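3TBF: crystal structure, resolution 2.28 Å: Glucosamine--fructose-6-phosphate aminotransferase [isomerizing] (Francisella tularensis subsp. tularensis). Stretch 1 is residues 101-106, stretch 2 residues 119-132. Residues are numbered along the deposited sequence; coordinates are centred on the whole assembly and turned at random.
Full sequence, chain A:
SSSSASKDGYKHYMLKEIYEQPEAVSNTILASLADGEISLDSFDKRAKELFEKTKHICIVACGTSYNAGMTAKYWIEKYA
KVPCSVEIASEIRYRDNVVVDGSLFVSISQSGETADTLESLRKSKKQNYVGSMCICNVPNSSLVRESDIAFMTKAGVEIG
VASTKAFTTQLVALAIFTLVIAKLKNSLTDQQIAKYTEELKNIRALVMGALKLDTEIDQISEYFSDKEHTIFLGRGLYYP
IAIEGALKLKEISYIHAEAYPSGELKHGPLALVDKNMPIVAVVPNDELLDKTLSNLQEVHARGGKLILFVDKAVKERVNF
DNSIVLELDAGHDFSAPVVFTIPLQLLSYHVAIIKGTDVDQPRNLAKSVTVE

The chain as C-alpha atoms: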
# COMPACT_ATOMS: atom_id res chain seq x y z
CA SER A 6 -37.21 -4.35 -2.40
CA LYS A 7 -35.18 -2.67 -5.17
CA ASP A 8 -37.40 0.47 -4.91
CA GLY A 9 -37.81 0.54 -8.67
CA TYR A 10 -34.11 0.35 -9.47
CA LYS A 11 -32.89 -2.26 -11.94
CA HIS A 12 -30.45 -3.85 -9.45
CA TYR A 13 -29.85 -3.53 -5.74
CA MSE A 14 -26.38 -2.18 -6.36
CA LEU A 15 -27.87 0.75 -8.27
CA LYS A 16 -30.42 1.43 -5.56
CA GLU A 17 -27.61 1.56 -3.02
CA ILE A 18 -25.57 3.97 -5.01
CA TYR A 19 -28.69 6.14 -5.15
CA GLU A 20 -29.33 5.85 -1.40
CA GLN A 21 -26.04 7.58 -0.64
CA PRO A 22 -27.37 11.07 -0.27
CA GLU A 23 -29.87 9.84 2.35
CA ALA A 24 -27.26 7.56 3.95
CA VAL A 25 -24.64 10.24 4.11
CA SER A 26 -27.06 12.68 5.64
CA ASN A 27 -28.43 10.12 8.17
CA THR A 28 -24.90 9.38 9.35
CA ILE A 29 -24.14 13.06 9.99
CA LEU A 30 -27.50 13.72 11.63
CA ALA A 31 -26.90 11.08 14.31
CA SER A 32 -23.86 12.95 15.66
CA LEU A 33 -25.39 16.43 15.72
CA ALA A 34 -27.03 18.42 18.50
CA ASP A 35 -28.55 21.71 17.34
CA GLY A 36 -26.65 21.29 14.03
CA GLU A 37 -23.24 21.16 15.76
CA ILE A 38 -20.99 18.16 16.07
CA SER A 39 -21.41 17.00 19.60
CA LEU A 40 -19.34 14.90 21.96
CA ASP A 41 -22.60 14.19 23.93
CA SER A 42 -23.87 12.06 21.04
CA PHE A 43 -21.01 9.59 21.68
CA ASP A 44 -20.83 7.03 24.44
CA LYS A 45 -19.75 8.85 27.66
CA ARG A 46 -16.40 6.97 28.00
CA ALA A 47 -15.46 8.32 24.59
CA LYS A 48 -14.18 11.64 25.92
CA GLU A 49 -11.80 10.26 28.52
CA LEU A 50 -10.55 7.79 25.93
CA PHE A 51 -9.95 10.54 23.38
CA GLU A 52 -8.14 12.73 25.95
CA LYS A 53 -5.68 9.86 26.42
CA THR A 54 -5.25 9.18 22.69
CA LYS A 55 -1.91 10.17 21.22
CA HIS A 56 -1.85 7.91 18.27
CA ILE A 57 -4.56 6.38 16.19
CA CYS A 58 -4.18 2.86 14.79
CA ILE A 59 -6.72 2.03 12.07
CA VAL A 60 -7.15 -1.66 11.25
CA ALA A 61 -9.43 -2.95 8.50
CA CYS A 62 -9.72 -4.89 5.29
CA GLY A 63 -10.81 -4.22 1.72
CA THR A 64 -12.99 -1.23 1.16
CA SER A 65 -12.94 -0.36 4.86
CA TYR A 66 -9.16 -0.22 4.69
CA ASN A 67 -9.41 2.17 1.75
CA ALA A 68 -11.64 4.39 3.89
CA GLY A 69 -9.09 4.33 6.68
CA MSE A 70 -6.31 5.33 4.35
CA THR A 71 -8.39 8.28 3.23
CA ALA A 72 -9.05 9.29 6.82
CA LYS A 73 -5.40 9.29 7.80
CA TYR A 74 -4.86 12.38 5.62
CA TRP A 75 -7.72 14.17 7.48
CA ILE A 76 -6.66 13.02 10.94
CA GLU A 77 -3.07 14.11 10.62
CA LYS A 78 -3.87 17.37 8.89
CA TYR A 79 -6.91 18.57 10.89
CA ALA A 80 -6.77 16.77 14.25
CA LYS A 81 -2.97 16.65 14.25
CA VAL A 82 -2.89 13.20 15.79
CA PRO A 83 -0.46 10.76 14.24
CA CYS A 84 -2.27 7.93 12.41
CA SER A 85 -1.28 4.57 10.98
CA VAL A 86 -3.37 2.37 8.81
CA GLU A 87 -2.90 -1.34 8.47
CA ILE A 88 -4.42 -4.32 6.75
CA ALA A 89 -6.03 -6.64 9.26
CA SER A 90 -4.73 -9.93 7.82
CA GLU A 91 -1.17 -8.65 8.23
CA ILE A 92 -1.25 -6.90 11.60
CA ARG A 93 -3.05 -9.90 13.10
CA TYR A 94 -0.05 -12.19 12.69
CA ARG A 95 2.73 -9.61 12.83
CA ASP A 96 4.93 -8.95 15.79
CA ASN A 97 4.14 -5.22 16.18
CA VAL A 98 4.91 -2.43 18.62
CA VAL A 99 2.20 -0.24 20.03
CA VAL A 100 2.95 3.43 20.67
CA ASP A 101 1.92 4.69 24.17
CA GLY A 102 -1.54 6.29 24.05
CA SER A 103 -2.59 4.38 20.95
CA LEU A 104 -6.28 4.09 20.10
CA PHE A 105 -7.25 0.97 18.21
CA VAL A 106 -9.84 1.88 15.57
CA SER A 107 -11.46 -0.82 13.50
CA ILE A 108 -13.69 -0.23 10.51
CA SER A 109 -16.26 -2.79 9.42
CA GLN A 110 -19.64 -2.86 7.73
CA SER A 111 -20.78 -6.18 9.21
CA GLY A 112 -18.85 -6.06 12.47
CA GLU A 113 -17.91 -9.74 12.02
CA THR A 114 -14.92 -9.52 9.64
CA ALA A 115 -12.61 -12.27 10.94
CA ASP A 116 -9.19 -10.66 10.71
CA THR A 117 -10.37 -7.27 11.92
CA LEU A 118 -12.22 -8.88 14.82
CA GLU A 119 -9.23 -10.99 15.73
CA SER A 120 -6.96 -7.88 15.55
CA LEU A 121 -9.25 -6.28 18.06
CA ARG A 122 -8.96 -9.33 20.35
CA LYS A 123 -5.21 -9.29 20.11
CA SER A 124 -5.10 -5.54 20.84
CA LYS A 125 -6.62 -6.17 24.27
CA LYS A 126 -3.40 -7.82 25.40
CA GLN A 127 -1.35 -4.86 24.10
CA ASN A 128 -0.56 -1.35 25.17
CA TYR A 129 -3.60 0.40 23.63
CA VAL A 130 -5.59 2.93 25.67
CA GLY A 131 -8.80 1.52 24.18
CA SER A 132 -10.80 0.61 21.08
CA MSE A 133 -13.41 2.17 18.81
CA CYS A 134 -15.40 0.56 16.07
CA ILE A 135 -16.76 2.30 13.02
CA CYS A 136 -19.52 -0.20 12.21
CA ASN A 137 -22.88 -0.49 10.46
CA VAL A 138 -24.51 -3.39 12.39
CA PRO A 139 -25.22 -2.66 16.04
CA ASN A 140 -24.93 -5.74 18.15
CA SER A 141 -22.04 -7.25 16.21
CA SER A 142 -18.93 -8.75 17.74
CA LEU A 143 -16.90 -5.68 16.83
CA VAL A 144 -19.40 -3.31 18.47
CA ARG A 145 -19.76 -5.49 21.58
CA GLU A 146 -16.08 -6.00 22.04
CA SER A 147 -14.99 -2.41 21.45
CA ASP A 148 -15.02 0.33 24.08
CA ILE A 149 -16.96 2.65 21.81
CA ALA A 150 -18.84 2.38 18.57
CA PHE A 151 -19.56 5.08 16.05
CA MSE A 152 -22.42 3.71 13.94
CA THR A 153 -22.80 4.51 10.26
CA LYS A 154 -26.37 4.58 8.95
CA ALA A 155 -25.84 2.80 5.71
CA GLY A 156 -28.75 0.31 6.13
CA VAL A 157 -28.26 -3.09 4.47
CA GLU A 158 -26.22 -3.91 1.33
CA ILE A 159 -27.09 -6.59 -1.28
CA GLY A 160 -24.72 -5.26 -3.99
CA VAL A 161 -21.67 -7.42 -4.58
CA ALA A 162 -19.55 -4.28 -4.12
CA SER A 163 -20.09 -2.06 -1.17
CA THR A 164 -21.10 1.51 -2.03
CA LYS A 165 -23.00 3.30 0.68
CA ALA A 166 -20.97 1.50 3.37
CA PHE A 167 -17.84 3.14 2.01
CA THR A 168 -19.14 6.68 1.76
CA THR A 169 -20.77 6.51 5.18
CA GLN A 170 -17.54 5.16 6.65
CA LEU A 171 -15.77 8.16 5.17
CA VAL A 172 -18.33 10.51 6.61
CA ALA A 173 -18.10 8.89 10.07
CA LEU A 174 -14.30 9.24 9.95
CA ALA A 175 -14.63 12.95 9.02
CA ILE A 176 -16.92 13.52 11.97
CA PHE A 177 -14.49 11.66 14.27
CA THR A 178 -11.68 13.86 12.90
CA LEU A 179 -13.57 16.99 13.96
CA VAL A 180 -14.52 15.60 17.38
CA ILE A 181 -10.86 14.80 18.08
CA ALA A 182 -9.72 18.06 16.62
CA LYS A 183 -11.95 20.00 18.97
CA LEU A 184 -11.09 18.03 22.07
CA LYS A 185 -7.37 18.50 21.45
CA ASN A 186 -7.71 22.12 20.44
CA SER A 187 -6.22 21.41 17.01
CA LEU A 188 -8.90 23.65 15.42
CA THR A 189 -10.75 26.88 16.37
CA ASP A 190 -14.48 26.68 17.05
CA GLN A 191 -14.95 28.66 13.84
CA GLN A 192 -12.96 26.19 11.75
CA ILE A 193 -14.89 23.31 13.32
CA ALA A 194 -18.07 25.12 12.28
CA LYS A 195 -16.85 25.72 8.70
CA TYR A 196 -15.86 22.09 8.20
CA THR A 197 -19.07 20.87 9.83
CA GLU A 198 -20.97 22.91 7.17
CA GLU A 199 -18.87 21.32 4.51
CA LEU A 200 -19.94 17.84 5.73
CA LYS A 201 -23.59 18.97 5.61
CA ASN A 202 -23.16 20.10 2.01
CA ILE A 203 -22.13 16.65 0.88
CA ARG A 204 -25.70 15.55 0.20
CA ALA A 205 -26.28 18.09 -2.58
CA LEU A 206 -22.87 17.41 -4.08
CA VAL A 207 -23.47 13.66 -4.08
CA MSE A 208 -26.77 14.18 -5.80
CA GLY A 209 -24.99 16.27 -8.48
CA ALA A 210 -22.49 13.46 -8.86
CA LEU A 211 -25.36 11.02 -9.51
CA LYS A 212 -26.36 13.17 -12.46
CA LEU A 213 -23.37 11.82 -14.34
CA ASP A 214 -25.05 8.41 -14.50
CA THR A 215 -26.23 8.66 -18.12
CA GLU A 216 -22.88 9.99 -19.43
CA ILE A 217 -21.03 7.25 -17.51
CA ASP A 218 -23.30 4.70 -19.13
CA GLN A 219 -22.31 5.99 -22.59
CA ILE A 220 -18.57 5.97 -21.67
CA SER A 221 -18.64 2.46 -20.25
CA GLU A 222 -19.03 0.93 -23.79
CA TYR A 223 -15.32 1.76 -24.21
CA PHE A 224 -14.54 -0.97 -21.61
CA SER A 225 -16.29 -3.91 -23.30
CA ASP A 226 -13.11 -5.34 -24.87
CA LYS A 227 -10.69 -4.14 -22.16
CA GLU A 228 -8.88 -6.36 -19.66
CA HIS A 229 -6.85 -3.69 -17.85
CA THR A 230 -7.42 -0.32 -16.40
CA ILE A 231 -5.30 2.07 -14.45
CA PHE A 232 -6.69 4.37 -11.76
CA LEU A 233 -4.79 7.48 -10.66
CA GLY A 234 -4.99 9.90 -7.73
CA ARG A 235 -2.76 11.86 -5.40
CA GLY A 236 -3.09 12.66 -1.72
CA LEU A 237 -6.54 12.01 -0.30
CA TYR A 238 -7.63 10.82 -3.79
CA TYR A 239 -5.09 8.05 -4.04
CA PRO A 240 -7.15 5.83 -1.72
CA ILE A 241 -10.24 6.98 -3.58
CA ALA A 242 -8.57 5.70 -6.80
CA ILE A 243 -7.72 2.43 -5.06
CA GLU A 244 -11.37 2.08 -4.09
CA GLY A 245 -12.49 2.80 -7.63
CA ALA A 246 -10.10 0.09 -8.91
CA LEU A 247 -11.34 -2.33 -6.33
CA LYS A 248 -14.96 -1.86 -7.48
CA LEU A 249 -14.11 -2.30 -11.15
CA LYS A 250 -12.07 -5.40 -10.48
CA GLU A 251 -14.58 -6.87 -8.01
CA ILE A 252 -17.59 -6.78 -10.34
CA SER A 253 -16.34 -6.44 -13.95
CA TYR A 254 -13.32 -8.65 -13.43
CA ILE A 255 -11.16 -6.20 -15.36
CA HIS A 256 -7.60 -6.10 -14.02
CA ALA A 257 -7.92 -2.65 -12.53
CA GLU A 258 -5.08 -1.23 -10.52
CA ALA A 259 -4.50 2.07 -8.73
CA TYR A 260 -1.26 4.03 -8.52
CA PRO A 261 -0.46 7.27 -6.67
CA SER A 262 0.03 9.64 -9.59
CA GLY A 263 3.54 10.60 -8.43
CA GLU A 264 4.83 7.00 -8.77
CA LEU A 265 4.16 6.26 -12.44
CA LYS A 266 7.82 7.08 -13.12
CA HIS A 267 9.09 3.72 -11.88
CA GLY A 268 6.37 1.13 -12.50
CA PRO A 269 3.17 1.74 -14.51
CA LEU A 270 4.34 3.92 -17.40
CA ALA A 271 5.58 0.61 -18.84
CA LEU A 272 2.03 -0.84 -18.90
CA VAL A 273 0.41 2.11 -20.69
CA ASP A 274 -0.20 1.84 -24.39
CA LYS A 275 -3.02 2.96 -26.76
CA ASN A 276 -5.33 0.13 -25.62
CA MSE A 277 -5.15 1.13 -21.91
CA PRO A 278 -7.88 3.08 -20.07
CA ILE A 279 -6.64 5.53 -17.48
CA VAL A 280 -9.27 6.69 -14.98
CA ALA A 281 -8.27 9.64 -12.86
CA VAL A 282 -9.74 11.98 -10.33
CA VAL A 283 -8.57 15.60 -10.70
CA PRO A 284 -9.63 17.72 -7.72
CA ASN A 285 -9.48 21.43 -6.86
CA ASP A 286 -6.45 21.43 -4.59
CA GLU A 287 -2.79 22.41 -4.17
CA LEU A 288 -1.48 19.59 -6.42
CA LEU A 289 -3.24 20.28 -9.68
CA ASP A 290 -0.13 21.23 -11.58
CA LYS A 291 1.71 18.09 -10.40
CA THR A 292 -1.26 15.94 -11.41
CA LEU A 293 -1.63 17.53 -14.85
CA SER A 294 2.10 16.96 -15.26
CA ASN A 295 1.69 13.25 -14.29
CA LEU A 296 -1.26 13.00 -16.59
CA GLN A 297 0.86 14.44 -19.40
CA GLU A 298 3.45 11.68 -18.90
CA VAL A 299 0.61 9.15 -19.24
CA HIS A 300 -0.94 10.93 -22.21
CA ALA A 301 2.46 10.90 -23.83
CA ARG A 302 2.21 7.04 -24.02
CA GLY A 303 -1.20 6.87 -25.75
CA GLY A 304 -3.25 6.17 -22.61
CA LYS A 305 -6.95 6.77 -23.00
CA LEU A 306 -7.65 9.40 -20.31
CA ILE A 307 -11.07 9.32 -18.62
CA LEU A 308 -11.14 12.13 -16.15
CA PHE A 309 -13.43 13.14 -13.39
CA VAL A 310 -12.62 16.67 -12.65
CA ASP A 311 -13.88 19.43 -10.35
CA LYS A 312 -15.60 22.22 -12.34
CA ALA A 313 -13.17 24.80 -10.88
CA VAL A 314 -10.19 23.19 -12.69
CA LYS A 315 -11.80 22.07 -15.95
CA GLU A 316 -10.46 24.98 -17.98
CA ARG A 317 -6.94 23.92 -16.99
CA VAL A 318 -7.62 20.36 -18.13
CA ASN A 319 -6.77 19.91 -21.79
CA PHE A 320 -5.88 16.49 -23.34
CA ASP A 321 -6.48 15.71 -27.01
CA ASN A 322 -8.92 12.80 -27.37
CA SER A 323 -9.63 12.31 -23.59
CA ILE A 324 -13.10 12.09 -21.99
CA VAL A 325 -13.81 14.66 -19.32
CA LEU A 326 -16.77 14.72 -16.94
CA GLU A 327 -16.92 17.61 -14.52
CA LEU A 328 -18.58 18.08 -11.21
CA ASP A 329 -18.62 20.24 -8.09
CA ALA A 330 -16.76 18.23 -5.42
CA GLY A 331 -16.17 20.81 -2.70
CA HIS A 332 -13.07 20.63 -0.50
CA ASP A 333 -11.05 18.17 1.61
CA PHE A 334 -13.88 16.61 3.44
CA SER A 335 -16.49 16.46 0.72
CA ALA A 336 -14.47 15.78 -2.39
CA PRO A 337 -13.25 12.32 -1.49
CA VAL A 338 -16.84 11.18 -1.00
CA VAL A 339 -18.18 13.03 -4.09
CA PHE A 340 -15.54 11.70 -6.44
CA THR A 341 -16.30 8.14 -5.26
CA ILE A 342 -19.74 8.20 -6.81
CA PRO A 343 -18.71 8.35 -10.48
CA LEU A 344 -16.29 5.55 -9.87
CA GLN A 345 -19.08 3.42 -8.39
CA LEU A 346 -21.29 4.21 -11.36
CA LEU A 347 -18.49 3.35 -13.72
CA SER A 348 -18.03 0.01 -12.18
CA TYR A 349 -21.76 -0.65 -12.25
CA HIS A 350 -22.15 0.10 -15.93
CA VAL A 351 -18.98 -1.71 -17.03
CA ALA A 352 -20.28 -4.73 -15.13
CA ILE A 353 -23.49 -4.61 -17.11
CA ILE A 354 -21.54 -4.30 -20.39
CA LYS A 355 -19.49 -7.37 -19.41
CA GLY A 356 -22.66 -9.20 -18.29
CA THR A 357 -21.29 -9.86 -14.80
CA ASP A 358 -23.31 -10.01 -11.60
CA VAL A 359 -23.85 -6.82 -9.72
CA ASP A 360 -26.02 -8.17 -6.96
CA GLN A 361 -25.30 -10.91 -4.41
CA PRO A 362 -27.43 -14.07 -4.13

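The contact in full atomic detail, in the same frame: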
# COMPACT_ATOMS: atom_id res chain seq x y z
N ASP A 101 2.73 4.28 23.00
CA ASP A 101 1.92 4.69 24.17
C ASP A 101 0.77 5.61 23.72
O ASP A 101 0.93 6.46 22.85
CB ASP A 101 2.74 5.43 25.24
CG ASP A 101 3.32 4.49 26.35
OD1 ASP A 101 2.83 3.35 26.59
OD2 ASP A 101 4.28 4.94 27.03
N GLY A 102 -0.39 5.43 24.34
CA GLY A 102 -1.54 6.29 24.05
C GLY A 102 -2.21 6.02 22.71
O GLY A 102 -2.86 6.91 22.14
N SER A 103 -2.06 4.79 22.23
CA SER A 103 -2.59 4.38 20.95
C SER A 103 -4.04 3.97 21.06
O SER A 103 -4.38 3.17 21.93
CB SER A 103 -1.80 3.20 20.42
OG SER A 103 -0.97 3.63 19.40
N LEU A 104 -4.88 4.49 20.17
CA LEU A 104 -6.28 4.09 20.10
C LEU A 104 -6.41 3.13 18.95
O LEU A 104 -5.93 3.40 17.86
CB LEU A 104 -7.16 5.31 19.85
CG LEU A 104 -8.65 5.08 19.73
CD1 LEU A 104 -9.19 4.64 21.10
CD2 LEU A 104 -9.35 6.32 19.16
N PHE A 105 -6.99 1.98 19.22
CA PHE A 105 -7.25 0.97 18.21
C PHE A 105 -8.62 1.25 17.58
O PHE A 105 -9.64 1.25 18.24
CB PHE A 105 -7.21 -0.43 18.86
CG PHE A 105 -7.38 -1.55 17.88
CD1 PHE A 105 -8.65 -1.93 17.44
CD2 PHE A 105 -6.30 -2.20 17.35
CE1 PHE A 105 -8.81 -2.96 16.51
CE2 PHE A 105 -6.46 -3.25 16.44
CZ PHE A 105 -7.72 -3.60 16.00
N VAL A 106 -8.63 1.58 16.30
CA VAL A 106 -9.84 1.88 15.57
C VAL A 106 -10.01 0.81 14.51
O VAL A 106 -9.11 0.60 13.69
CB VAL A 106 -9.73 3.20 14.88
CG1 VAL A 106 -10.98 3.45 13.95
CG2 VAL A 106 -9.57 4.29 15.88
N GLU A 119 -10.32 -10.39 14.98
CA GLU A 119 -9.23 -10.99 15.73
C GLU A 119 -8.08 -10.00 16.03
O GLU A 119 -7.37 -10.18 17.00
CB GLU A 119 -8.71 -12.21 14.99
CG GLU A 119 -9.74 -13.33 14.89
CD GLU A 119 -10.05 -13.95 16.24
OE1 GLU A 119 -9.20 -13.83 17.17
OE2 GLU A 119 -11.15 -14.56 16.35
N SER A 120 -7.89 -8.96 15.21
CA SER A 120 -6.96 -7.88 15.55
C SER A 120 -7.47 -7.13 16.76
O SER A 120 -6.69 -6.75 17.63
CB SER A 120 -6.76 -6.90 14.39
OG SER A 120 -6.10 -7.54 13.33
N LEU A 121 -8.78 -6.94 16.87
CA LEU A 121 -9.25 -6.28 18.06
C LEU A 121 -8.92 -7.17 19.29
O LEU A 121 -8.39 -6.69 20.29
CB LEU A 121 -10.71 -5.90 17.94
CG LEU A 121 -11.41 -5.37 19.20
CD1 LEU A 121 -10.80 -4.08 19.68
CD2 LEU A 121 -12.93 -5.20 19.01
N ARG A 122 -9.17 -8.46 19.20
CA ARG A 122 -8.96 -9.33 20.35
C ARG A 122 -7.52 -9.35 20.78
O ARG A 122 -7.22 -9.34 21.98
CB ARG A 122 -9.47 -10.74 20.08
CG ARG A 122 -10.99 -10.75 20.09
CD ARG A 122 -11.57 -11.92 19.35
NE ARG A 122 -13.03 -11.89 19.47
CZ ARG A 122 -13.85 -12.80 18.95
NH1 ARG A 122 -13.35 -13.82 18.26
NH2 ARG A 122 -15.16 -12.69 19.11
N LYS A 123 -6.62 -9.33 19.81
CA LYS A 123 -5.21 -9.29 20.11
C LYS A 123 -4.84 -7.97 20.78
O LYS A 123 -4.07 -7.95 21.75
CB LYS A 123 -4.41 -9.55 18.82
CG LYS A 123 -3.03 -8.94 18.77
CD LYS A 123 -2.21 -9.41 17.55
CE LYS A 123 -1.24 -8.27 17.09
NZ LYS A 123 -0.08 -8.82 16.38
N SER A 124 -5.42 -6.88 20.32
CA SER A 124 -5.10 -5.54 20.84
C SER A 124 -5.35 -5.42 22.35
O SER A 124 -4.80 -4.56 23.02
CB SER A 124 -5.92 -4.49 20.09
OG SER A 124 -7.19 -4.38 20.66
N LYS A 125 -6.24 -6.25 22.85
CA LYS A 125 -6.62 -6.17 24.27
C LYS A 125 -5.54 -6.69 25.23
O LYS A 125 -5.54 -6.35 26.39
CB LYS A 125 -7.94 -6.90 24.52
CG LYS A 125 -9.09 -5.91 24.37
CD LYS A 125 -10.27 -6.55 23.80
CE LYS A 125 -11.40 -5.55 23.75
NZ LYS A 125 -12.65 -6.26 24.10
N LYS A 126 -4.61 -7.46 24.69
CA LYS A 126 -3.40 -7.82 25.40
C LYS A 126 -2.24 -6.86 25.13
O LYS A 126 -1.15 -7.14 25.55
CB LYS A 126 -2.91 -9.18 24.92
CG LYS A 126 -3.90 -10.30 25.17
CD LYS A 126 -3.74 -11.39 24.13
CE LYS A 126 -4.82 -12.45 24.26
NZ LYS A 126 -4.54 -13.57 23.32
N GLN A 127 -2.47 -5.73 24.45
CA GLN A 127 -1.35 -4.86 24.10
C GLN A 127 -1.54 -3.51 24.76
O GLN A 127 -2.54 -3.25 25.43
CB GLN A 127 -1.20 -4.76 22.57
CG GLN A 127 -0.75 -6.08 21.93
CD GLN A 127 -0.57 -6.03 20.40
OE1 GLN A 127 0.50 -6.38 19.87
NE2 GLN A 127 -1.62 -5.63 19.70
N ASN A 128 -0.59 -2.65 24.54
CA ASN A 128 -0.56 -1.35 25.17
C ASN A 128 -1.55 -0.29 24.63
O ASN A 128 -1.23 0.88 24.64
CB ASN A 128 0.87 -0.82 25.00
CG ASN A 128 1.21 0.27 25.98
OD1 ASN A 128 0.59 0.37 27.07
ND2 ASN A 128 2.20 1.10 25.62
N TYR A 129 -2.72 -0.66 24.16
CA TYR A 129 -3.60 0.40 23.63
C TYR A 129 -4.40 1.01 24.78
O TYR A 129 -4.67 0.32 25.77
CB TYR A 129 -4.60 -0.13 22.61
CG TYR A 129 -3.97 -0.61 21.33
CD1 TYR A 129 -3.68 0.28 20.32
CD2 TYR A 129 -3.69 -1.94 21.12
CE1 TYR A 129 -3.13 -0.13 19.12
CE2 TYR A 129 -3.13 -2.37 19.94
CZ TYR A 129 -2.86 -1.45 18.93
OH TYR A 129 -2.30 -1.87 17.74
N VAL A 130 -4.78 2.28 24.65
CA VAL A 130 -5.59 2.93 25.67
C VAL A 130 -7.05 2.47 25.58
O VAL A 130 -7.81 2.55 26.55
CB VAL A 130 -5.52 4.48 25.56
CG1 VAL A 130 -4.10 4.96 25.76
CG2 VAL A 130 -6.05 4.99 24.22
N GLY A 131 -7.44 1.99 24.41
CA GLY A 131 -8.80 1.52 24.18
C GLY A 131 -9.11 1.25 22.72
O GLY A 131 -8.23 1.30 21.88
N SER A 132 -10.37 0.95 22.44
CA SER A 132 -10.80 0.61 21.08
C SER A 132 -12.10 1.33 20.67
O SER A 132 -12.96 1.64 21.51
CB SER A 132 -11.00 -0.89 20.94
OG SER A 132 -11.85 -1.38 21.96

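Contact between residues 101-106 and 119-132 of the aminotransferase, in which a strand (103-106) lies against a helix and pairs with the segment that follows it. Together the two stretches bury 603 Å² of surface, and the largest share falls to Phe-105. The strand runs nearly antiparallel to the helix that enters the second stretch at Glu-119, at 155° between their directions and 9.7 Å at closest approach of the axes, and the Phe-105 side chain fills much of that gap. With chi1 in the t well, its ring reaches the helix backbone: CZ of Phe-105 lies 3.6 Å from C of Ser-120 and equally 3.6 Å from N of Leu-121. CD1 of Phe-105 packs against CD1 of Leu-121 at 3.8 Å, an apolar contact between buried side chains.

One face of the Phe-105 ring is covered by Ser-124, whose CB sits 4.0 Å from the ring centroid and 29° off the normal, a CH-pi contact. The hydroxyl of Ser-124 is engaged within its own stretch, its OG donating to O of Leu-121 at 2.6 Å.

Tyr-129 meets Phe-105 from another direction. The two rings form an edge-to-face pair, the edge of Phe-105 directed at the face of Tyr-129, with planes at 82° and centroids 5.5 Å apart; the closest atoms, CD2 of Phe-105 and CZ of Tyr-129, are 3.9 Å apart. The same tyrosine face also receives CB of Phe-105, 4.0 Å from the ring centroid and 17° off the normal. Tyr-129 therefore covers the root of the phenylalanine side chain as well as part of its ring. Its own ring extends past Ser-103, with CD1 of Tyr-129 3.5 Å from CB of Ser-103.

The backbones are also paired. Val-130 N donates to Ser-103 O at 2.9 Å, and Phe-105 N donates to Gly-131 O at 3.0 Å with a nearly straight angle of 167°. Phe-105 and Ser-132 form a parallel bridge, their side chains on the same face of the sheet, and CA of Ser-132 makes a CA-H...O contact of 3.1 Å with O of Phe-105. Leu-104 projects to the other face, but the end of its side chain comes back toward the second stretch: CD1 of Leu-104 lies 3.6 Å from O of Gly-131.

Val-130 packs where the first stretch enters its strand. Its CB points toward the first stretch, and its CG1 rests 3.4 Å from CA of Gly-102, whose phi of 74° is a conformation that favours glycine. CG2 of Val-130 is 4.4 Å from CD1 of Leu-104, a looser apolar contact. At the exposed margin, ND2 of Asn-128 donates to OD1 of Asp-101 at 2.5 Å, a very short side-chain hydrogen bond. The CB of Asp-101 points away, yet its carboxylate end comes nearer and meets the side chain of Asn-128, whose CB points toward the first stretch.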